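Local coordinates for protein 4'-phospho-dehydrooxetanocin synthase (Bacillus megaterium, PDB 5UL3) that uses cobalamin and a [4Fe-4S] cluster in radical S-adenosylmethionine chemistry to contract the sugar ring of dAMP oxidatively to an oxetane aldehyde, a step in oxetanocin A biosynthesis, at residues Val120-Leu125 with Gly141-Tyr146; Pro178-Leu183 with Tyr243-Leu248. All blocks are in the same frame, centred on the assembly; numbering follows the deposited sequence.

Interaction 1. Residues Val120-Leu125 with Gly141-Tyr146; sequences VTLVNL and GTLSSY
Leu122 meets Leu143 where the first strand and first helix of a beta-alpha-beta unit pack together in the Rossmann-like cobalamin domain: strand 119-124 is followed, after a connecting loop, by helix 138-149, and the chain then returns as strand 154-159, a parallel neighbour of the first. The contact is small, burying 96 Å² in all, and rests on van der Waals packing. Leu122 points from the strand toward the helix. Its CG lies anti to the carbonyl carbon (chi1 -60°), and chi2 of 174° then carries CD1 straight on from CA, making that methyl the forward end of the branch. CD1 arrives at the base of Leu143 and touches CB at 3.7 Å.

Leu143 has the same pair of side-chain torsions as Leu122, yet the two side chains cross at about a right angle: one branch abuts the stem of the other and the methyl ends do not meet head-on. The Leu143 side chain also lies about 4 Å from Gly241, from Glu242 and from the bound cobalamin, which touches both Thr142 and Leu143. The strand leucine thus backs a residue of the cofactor pocket from the sheet side. Ser144, next along the helix, has its hydroxyl hydrogen-bonded to Ser291 OG. What it offers the strand is mainly backbone, with Leu122 CD1 resting 4.0 Å from Ser144 N.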
ATOM      1  N   VAL A 120      -6.918 -23.731   6.254  1.00 25.51           N
ATOM      2  CA  VAL A 120      -6.692 -22.833   5.131  1.00 23.70           C
ATOM      3  C   VAL A 120      -5.270 -22.315   5.245  1.00 19.67           C
ATOM      4  O   VAL A 120      -4.901 -21.760   6.282  1.00 24.01           O
ATOM      5  CB  VAL A 120      -7.688 -21.656   5.154  1.00 24.95           C
ATOM      6  CG1 VAL A 120      -7.395 -20.683   4.029  1.00 24.84           C
ATOM      7  CG2 VAL A 120      -9.138 -22.171   5.088  1.00 22.55           C
ATOM      8  N   THR A 121      -4.474 -22.486   4.189  1.00 24.02           N
ATOM      9  CA  THR A 121      -3.138 -21.895   4.129  1.00 24.43           C
ATOM     10  C   THR A 121      -3.156 -20.761   3.111  1.00 21.61           C
ATOM     11  O   THR A 121      -3.593 -20.954   1.971  1.00 25.07           O
ATOM     12  CB  THR A 121      -2.070 -22.931   3.753  1.00 26.42           C
ATOM     13  OG1 THR A 121      -2.014 -23.930   4.773  1.00 26.01           O
ATOM     14  CG2 THR A 121      -0.684 -22.273   3.694  1.00 26.30           C
ATOM     15  N   LEU A 122      -2.734 -19.574   3.549  1.00 21.26           N
ATOM     16  CA  LEU A 122      -2.673 -18.380   2.711  1.00 24.73           C
ATOM     17  C   LEU A 122      -1.214 -17.996   2.569  1.00 22.83           C
ATOM     18  O   LEU A 122      -0.508 -17.889   3.577  1.00 25.65           O
ATOM     19  CB  LEU A 122      -3.444 -17.221   3.336  1.00 25.78           C
ATOM     20  CG  LEU A 122      -4.927 -17.505   3.562  1.00 21.88           C
ATOM     21  CD1 LEU A 122      -5.567 -16.361   4.326  1.00 25.03           C
ATOM     22  CD2 LEU A 122      -5.634 -17.739   2.217  1.00 22.45           C
ATOM     23  N   VAL A 123      -0.783 -17.763   1.333  1.00 26.23           N
ATOM     24  CA  VAL A 123       0.618 -17.511   1.001  1.00 27.29           C
ATOM     25  C   VAL A 123       0.723 -16.138   0.344  1.00 25.10           C
ATOM     26  O   VAL A 123       0.108 -15.901  -0.706  1.00 24.97           O
ATOM     27  CB  VAL A 123       1.167 -18.593   0.060  1.00 25.16           C
ATOM     28  CG1 VAL A 123       2.684 -18.400  -0.151  1.00 29.96           C
ATOM     29  CG2 VAL A 123       0.867 -19.989   0.611  1.00 26.97           C
ATOM     30  N   ASN A 124       1.491 -15.237   0.957  1.00 25.19           N
ATOM     31  CA  ASN A 124       1.811 -13.956   0.331  1.00 23.95           C
ATOM     32  C   ASN A 124       3.080 -14.115  -0.503  1.00 25.48           C
ATOM     33  O   ASN A 124       4.131 -14.457   0.046  1.00 25.97           O
ATOM     34  CB  ASN A 124       2.028 -12.858   1.373  1.00 25.56           C
ATOM     35  CG  ASN A 124       2.365 -11.517   0.721  1.00 31.42           C
ATOM     36  OD1 ASN A 124       1.770 -11.168  -0.294  1.00 29.63           O
ATOM     37  ND2 ASN A 124       3.333 -10.791   1.277  1.00 29.80           N
ATOM     38  N   LEU A 125       2.989 -13.868  -1.810  1.00 26.21           N
ATOM     39  CA  LEU A 125       4.179 -13.956  -2.648  1.00 30.80           C
ATOM     40  C   LEU A 125       5.004 -12.678  -2.549  1.00 36.26           C
ATOM     41  O   LEU A 125       4.512 -11.614  -2.166  1.00 29.22           O
ATOM     42  CB  LEU A 125       3.814 -14.228  -4.112  1.00 26.76           C
ATOM     43  CG  LEU A 125       2.837 -15.370  -4.367  1.00 30.52           C
ATOM     44  CD1 LEU A 125       2.739 -15.686  -5.855  1.00 29.97           C
ATOM     45  CD2 LEU A 125       3.194 -16.607  -3.553  1.00 33.22           C
ATOM     46  N   GLY A 141      -3.211 -11.141   6.071  1.00 20.11           N
ATOM     47  CA  GLY A 141      -3.435 -10.993   7.506  1.00 22.28           C
ATOM     48  C   GLY A 141      -4.887 -10.735   7.873  1.00 23.34           C
ATOM     49  O   GLY A 141      -5.371 -11.214   8.903  1.00 21.54           O
ATOM     50  N   THR A 142      -5.600  -9.943   7.054  1.00 22.03           N
ATOM     51  CA  THR A 142      -7.007  -9.706   7.356  1.00 17.77           C
ATOM     52  C   THR A 142      -7.900 -10.862   6.926  1.00 19.35           C
ATOM     53  O   THR A 142      -8.959 -11.066   7.528  1.00 23.20           O
ATOM     54  CB  THR A 142      -7.505  -8.408   6.691  1.00 22.64           C
ATOM     55  OG1 THR A 142      -7.421  -8.546   5.268  1.00 23.80           O
ATOM     56  CG2 THR A 142      -6.644  -7.229   7.120  1.00 24.55           C
ATOM     57  N   LEU A 143      -7.530 -11.606   5.888  1.00 19.89           N
ATOM     58  CA  LEU A 143      -8.288 -12.820   5.583  1.00 18.13           C
ATOM     59  C   LEU A 143      -8.183 -13.811   6.734  1.00 18.70           C
ATOM     60  O   LEU A 143      -9.183 -14.401   7.157  1.00 20.10           O
ATOM     61  CB  LEU A 143      -7.789 -13.444   4.290  1.00 20.59           C
ATOM     62  CG  LEU A 143      -7.956 -12.564   3.064  1.00 21.55           C
ATOM     63  CD1 LEU A 143      -7.344 -13.267   1.828  1.00 22.23           C
ATOM     64  CD2 LEU A 143      -9.463 -12.264   2.896  1.00 23.00           C
ATOM     65  N   SER A 144      -6.969 -13.989   7.258  1.00 21.80           N
ATOM     66  CA  SER A 144      -6.770 -14.851   8.425  1.00 19.14           C
ATOM     67  C   SER A 144      -7.602 -14.391   9.607  1.00 20.25           C
ATOM     68  O   SER A 144      -8.313 -15.193  10.235  1.00 23.58           O
ATOM     69  CB  SER A 144      -5.275 -14.875   8.795  1.00 20.96           C
ATOM     70  OG  SER A 144      -5.060 -15.551  10.024  1.00 25.39           O
ATOM     71  N   SER A 145      -7.504 -13.108   9.968  1.00 21.78           N
ATOM     72  CA  SER A 145      -8.182 -12.683  11.190  1.00 19.73           C
ATOM     73  C   SER A 145      -9.702 -12.733  11.048  1.00 21.48           C
ATOM     74  O   SER A 145     -10.403 -13.044  12.027  1.00 20.53           O
ATOM     75  CB  SER A 145      -7.718 -11.293  11.611  1.00 20.38           C
ATOM     76  OG  SER A 145      -8.115 -10.291  10.661  1.00 18.74           O
ATOM     77  N   TYR A 146     -10.217 -12.442   9.855  1.00 20.83           N
ATOM     78  CA  TYR A 146     -11.648 -12.605   9.602  1.00 20.81           C
ATOM     79  C   TYR A 146     -12.088 -14.053   9.858  1.00 19.69           C
ATOM     80  O   TYR A 146     -13.066 -14.302  10.574  1.00 22.70           O
ATOM     81  CB  TYR A 146     -11.971 -12.169   8.163  1.00 18.87           C
ATOM     82  CG  TYR A 146     -13.370 -12.584   7.755  1.00 20.82           C
ATOM     83  CD1 TYR A 146     -14.471 -11.839   8.133  1.00 22.42           C
ATOM     84  CD2 TYR A 146     -13.578 -13.778   7.068  1.00 23.29           C
ATOM     85  CE1 TYR A 146     -15.761 -12.254   7.798  1.00 24.36           C
ATOM     86  CE2 TYR A 146     -14.850 -14.205   6.743  1.00 22.57           C
ATOM     87  CZ  TYR A 146     -15.933 -13.437   7.100  1.00 25.71           C
ATOM     88  OH  TYR A 146     -17.194 -13.879   6.773  1.00 29.13           O
TER

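Interaction 2. Residues Pro178-Leu183 with Tyr243-Leu248; sequences PDIIGL and YTLRDL
Apolar packing carries this contact, and Ile180 supplies the strand's side of it. Both branches of the isoleucine are used. CD1, the end of its longer arm, lies against Leu248 at 3.9 Å from CB, and about as close to the carbonyl carbon of that residue. The shorter branch, CG2, faces one turn back along the helix and reaches Leu245 CD2 more loosely, at 4.4 Å. With CG1 anti to its own carbonyl carbon (chi1 -61°) and CG2 anti to the backbone N, Ile180 forks over two successive helical turns. Leu248 points directly at the strand, whereas Leu245 leaves its backbone obliquely and only its methyl end draws near. Gly182, two residues on from Ile180, presents no side chain to Leu245; it and Leu183 line the cobalamin pocket.

The polar side-chain interactions on the helix lie apart from the apolar contact. Arg246 faces away from the strand and forms a salt bridge with adjacent Asp247, NE to OD1 at 2.8 Å, meeting that oxygen from above the carboxylate plane. The guanidinium also lies by Tyr243, with NH1 3.6 Å above the ring plane and displaced toward the rim. Asp247 OD2 accepts a second bond from Asn262 N, and Thr244 OG1 bonds to Asn262 O, tying this side of the helix to Asn262, just before strand 264-267.

In the parallel part of the Rossmann-fold sheet that houses cobalamin, strand 180-184 runs between strands 119-124 and 212-216, and Ile180 touches Val120 on one and Ile212 on the other. Helix 242-252 packs on this sheet, with Leu248 also on Thr214, and lies alongside helix 138-149, through Leu245 against Leu147.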
ATOM      1  N   PRO A 178      -3.450 -28.632   4.093  1.00 26.01           N
ATOM      2  CA  PRO A 178      -4.603 -27.720   4.108  1.00 27.97           C
ATOM      3  C   PRO A 178      -5.735 -28.231   3.231  1.00 27.71           C
ATOM      4  O   PRO A 178      -5.535 -28.972   2.269  1.00 29.48           O
ATOM      5  CB  PRO A 178      -4.020 -26.416   3.546  1.00 27.13           C
ATOM      6  CG  PRO A 178      -2.898 -26.870   2.657  1.00 28.00           C
ATOM      7  CD  PRO A 178      -2.310 -28.086   3.340  1.00 26.07           C
ATOM      8  N   ASP A 179      -6.952 -27.793   3.567  1.00 25.42           N
ATOM      9  CA  ASP A 179      -8.104 -28.052   2.714  1.00 29.13           C
ATOM     10  C   ASP A 179      -8.289 -27.002   1.634  1.00 26.69           C
ATOM     11  O   ASP A 179      -8.870 -27.298   0.586  1.00 24.98           O
ATOM     12  CB  ASP A 179      -9.366 -28.123   3.567  1.00 24.25           C
ATOM     13  CG  ASP A 179      -9.239 -29.144   4.662  1.00 35.19           C
ATOM     14  OD1 ASP A 179      -8.865 -30.287   4.333  1.00 39.84           O
ATOM     15  OD2 ASP A 179      -9.418 -28.797   5.840  1.00 30.67           O
ATOM     16  N   ILE A 180      -7.821 -25.782   1.876  1.00 26.78           N
ATOM     17  CA  ILE A 180      -7.871 -24.696   0.901  1.00 24.46           C
ATOM     18  C   ILE A 180      -6.502 -24.044   0.893  1.00 20.18           C
ATOM     19  O   ILE A 180      -5.953 -23.757   1.963  1.00 26.94           O
ATOM     20  CB  ILE A 180      -8.947 -23.648   1.248  1.00 23.69           C
ATOM     21  CG1 ILE A 180     -10.347 -24.285   1.254  1.00 24.31           C
ATOM     22  CG2 ILE A 180      -8.932 -22.502   0.197  1.00 26.66           C
ATOM     23  CD1 ILE A 180     -11.402 -23.416   1.940  1.00 26.74           C
ATOM     24  N   ILE A 181      -5.946 -23.813  -0.297  1.00 22.09           N
ATOM     25  CA  ILE A 181      -4.686 -23.099  -0.429  1.00 23.35           C
ATOM     26  C   ILE A 181      -4.973 -21.828  -1.209  1.00 22.39           C
ATOM     27  O   ILE A 181      -5.614 -21.882  -2.263  1.00 26.49           O
ATOM     28  CB  ILE A 181      -3.611 -23.938  -1.144  1.00 24.58           C
ATOM     29  CG1 ILE A 181      -3.299 -25.204  -0.327  1.00 24.19           C
ATOM     30  CG2 ILE A 181      -2.341 -23.112  -1.348  1.00 26.98           C
ATOM     31  CD1 ILE A 181      -2.459 -26.212  -1.091  1.00 28.63           C
ATOM     32  N   GLY A 182      -4.514 -20.700  -0.696  1.00 25.48           N
ATOM     33  CA  GLY A 182      -4.689 -19.430  -1.386  1.00 28.56           C
ATOM     34  C   GLY A 182      -3.372 -18.715  -1.573  1.00 22.67           C
ATOM     35  O   GLY A 182      -2.570 -18.619  -0.643  1.00 26.37           O
ATOM     36  N   LEU A 183      -3.166 -18.185  -2.781  1.00 26.66           N
ATOM     37  CA  LEU A 183      -2.016 -17.342  -3.080  1.00 25.51           C
ATOM     38  C   LEU A 183      -2.481 -15.916  -3.349  1.00 22.93           C
ATOM     39  O   LEU A 183      -3.416 -15.702  -4.127  1.00 24.48           O
ATOM     40  CB  LEU A 183      -1.239 -17.846  -4.301  1.00 27.14           C
ATOM     41  CG  LEU A 183      -0.919 -19.335  -4.427  1.00 26.13           C
ATOM     42  CD1 LEU A 183      -0.049 -19.547  -5.688  1.00 29.20           C
ATOM     43  CD2 LEU A 183      -0.213 -19.844  -3.155  1.00 25.39           C
ATOM     44  N   TYR A 243     -15.465 -12.985   2.321  1.00 22.33           N
ATOM     45  CA  TYR A 243     -16.662 -13.790   2.091  1.00 20.58           C
ATOM     46  C   TYR A 243     -16.416 -14.899   1.085  1.00 23.09           C
ATOM     47  O   TYR A 243     -17.067 -15.945   1.154  1.00 23.92           O
ATOM     48  CB  TYR A 243     -17.812 -12.912   1.602  1.00 22.95           C
ATOM     49  CG  TYR A 243     -18.298 -11.897   2.599  1.00 26.08           C
ATOM     50  CD1 TYR A 243     -17.924 -11.956   3.928  1.00 24.16           C
ATOM     51  CD2 TYR A 243     -19.151 -10.871   2.196  1.00 24.66           C
ATOM     52  CE1 TYR A 243     -18.368 -11.017   4.835  1.00 25.20           C
ATOM     53  CE2 TYR A 243     -19.598  -9.932   3.092  1.00 27.61           C
ATOM     54  CZ  TYR A 243     -19.208 -10.005   4.406  1.00 30.06           C
ATOM     55  OH  TYR A 243     -19.672  -9.068   5.299  1.00 30.53           O
ATOM     56  N   THR A 244     -15.484 -14.687   0.153  1.00 23.13           N
ATOM     57  CA  THR A 244     -15.065 -15.749  -0.748  1.00 22.99           C
ATOM     58  C   THR A 244     -14.553 -16.952   0.043  1.00 27.05           C
ATOM     59  O   THR A 244     -14.976 -18.091  -0.191  1.00 22.46           O
ATOM     60  CB  THR A 244     -13.989 -15.218  -1.698  1.00 26.01           C
ATOM     61  OG1 THR A 244     -14.576 -14.303  -2.633  1.00 26.23           O
ATOM     62  CG2 THR A 244     -13.305 -16.359  -2.464  1.00 25.95           C
ATOM     63  N   LEU A 245     -13.658 -16.711   1.000  1.00 22.79           N
ATOM     64  CA  LEU A 245     -13.108 -17.828   1.772  1.00 20.37           C
ATOM     65  C   LEU A 245     -14.174 -18.445   2.665  1.00 24.60           C
ATOM     66  O   LEU A 245     -14.265 -19.671   2.767  1.00 24.19           O
ATOM     67  CB  LEU A 245     -11.889 -17.373   2.585  1.00 20.73           C
ATOM     68  CG  LEU A 245     -10.639 -17.056   1.752  1.00 24.02           C
ATOM     69  CD1 LEU A 245      -9.567 -16.419   2.629  1.00 20.29           C
ATOM     70  CD2 LEU A 245     -10.100 -18.332   1.131  1.00 28.07           C
ATOM     71  N   ARG A 246     -15.015 -17.613   3.289  1.00 22.36           N
ATOM     72  CA  ARG A 246     -16.170 -18.133   4.019  1.00 24.85           C
ATOM     73  C   ARG A 246     -16.970 -19.115   3.167  1.00 25.41           C
ATOM     74  O   ARG A 246     -17.379 -20.187   3.640  1.00 21.41           O
ATOM     75  CB  ARG A 246     -17.072 -16.968   4.456  1.00 24.09           C
ATOM     76  CG  ARG A 246     -18.370 -17.404   5.114  1.00 22.77           C
ATOM     77  CD  ARG A 246     -19.408 -16.267   5.048  1.00 24.79           C
ATOM     78  NE  ARG A 246     -19.834 -15.984   3.683  1.00 25.12           N
ATOM     79  CZ  ARG A 246     -20.529 -14.911   3.317  1.00 31.07           C
ATOM     80  NH1 ARG A 246     -20.884 -14.007   4.218  1.00 31.76           N
ATOM     81  NH2 ARG A 246     -20.872 -14.746   2.051  1.00 30.10           N
ATOM     82  N   ASP A 247     -17.218 -18.755   1.912  1.00 25.39           N
ATOM     83  CA  ASP A 247     -18.089 -19.573   1.073  1.00 28.78           C
ATOM     84  C   ASP A 247     -17.367 -20.793   0.517  1.00 23.57           C
ATOM     85  O   ASP A 247     -17.999 -21.834   0.316  1.00 27.04           O
ATOM     86  CB  ASP A 247     -18.687 -18.724  -0.060  1.00 25.31           C
ATOM     87  CG  ASP A 247     -19.816 -17.826   0.425  1.00 25.98           C
ATOM     88  OD1 ASP A 247     -20.167 -17.878   1.615  1.00 25.96           O
ATOM     89  OD2 ASP A 247     -20.368 -17.058  -0.402  1.00 26.88           O
ATOM     90  N   LEU A 248     -16.050 -20.704   0.288  1.00 24.90           N
ATOM     91  CA  LEU A 248     -15.299 -21.902  -0.088  1.00 25.56           C
ATOM     92  C   LEU A 248     -15.315 -22.931   1.033  1.00 26.28           C
ATOM     93  O   LEU A 248     -15.343 -24.140   0.770  1.00 27.21           O
ATOM     94  CB  LEU A 248     -13.863 -21.538  -0.441  1.00 23.47           C
ATOM     95  CG  LEU A 248     -13.698 -20.742  -1.738  1.00 28.04           C
ATOM     96  CD1 LEU A 248     -12.238 -20.416  -1.934  1.00 24.08           C
ATOM     97  CD2 LEU A 248     -14.232 -21.551  -2.904  1.00 28.91           C
TER

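How the interactions relate
Interactions 1 and 2 are neighbouring pieces of one helix-on-sheet layer, their centres 9 Å apart. Strands 119-124 and 180-184 lie side by side and are probably hydrogen-bonded at Thr121 O to Gly182 N and Gly182 O to Val123 N, each 2.8 Å. The helices join as well: Leu245 CD1 of interaction 2 lies 3.8 Å from Leu143 CB of interaction 1, merging the two apolar contacts, while Tyr146 OH lies 3.5 Å from Tyr243 CD1. Both contacts border cobalamin. The side chain of Leu245, like that of Leu143, comes to about 4 Å from it, and Thr142 and Leu143 of interaction 1 with Gly182 and Leu183 of interaction 2 belong to its one pocket.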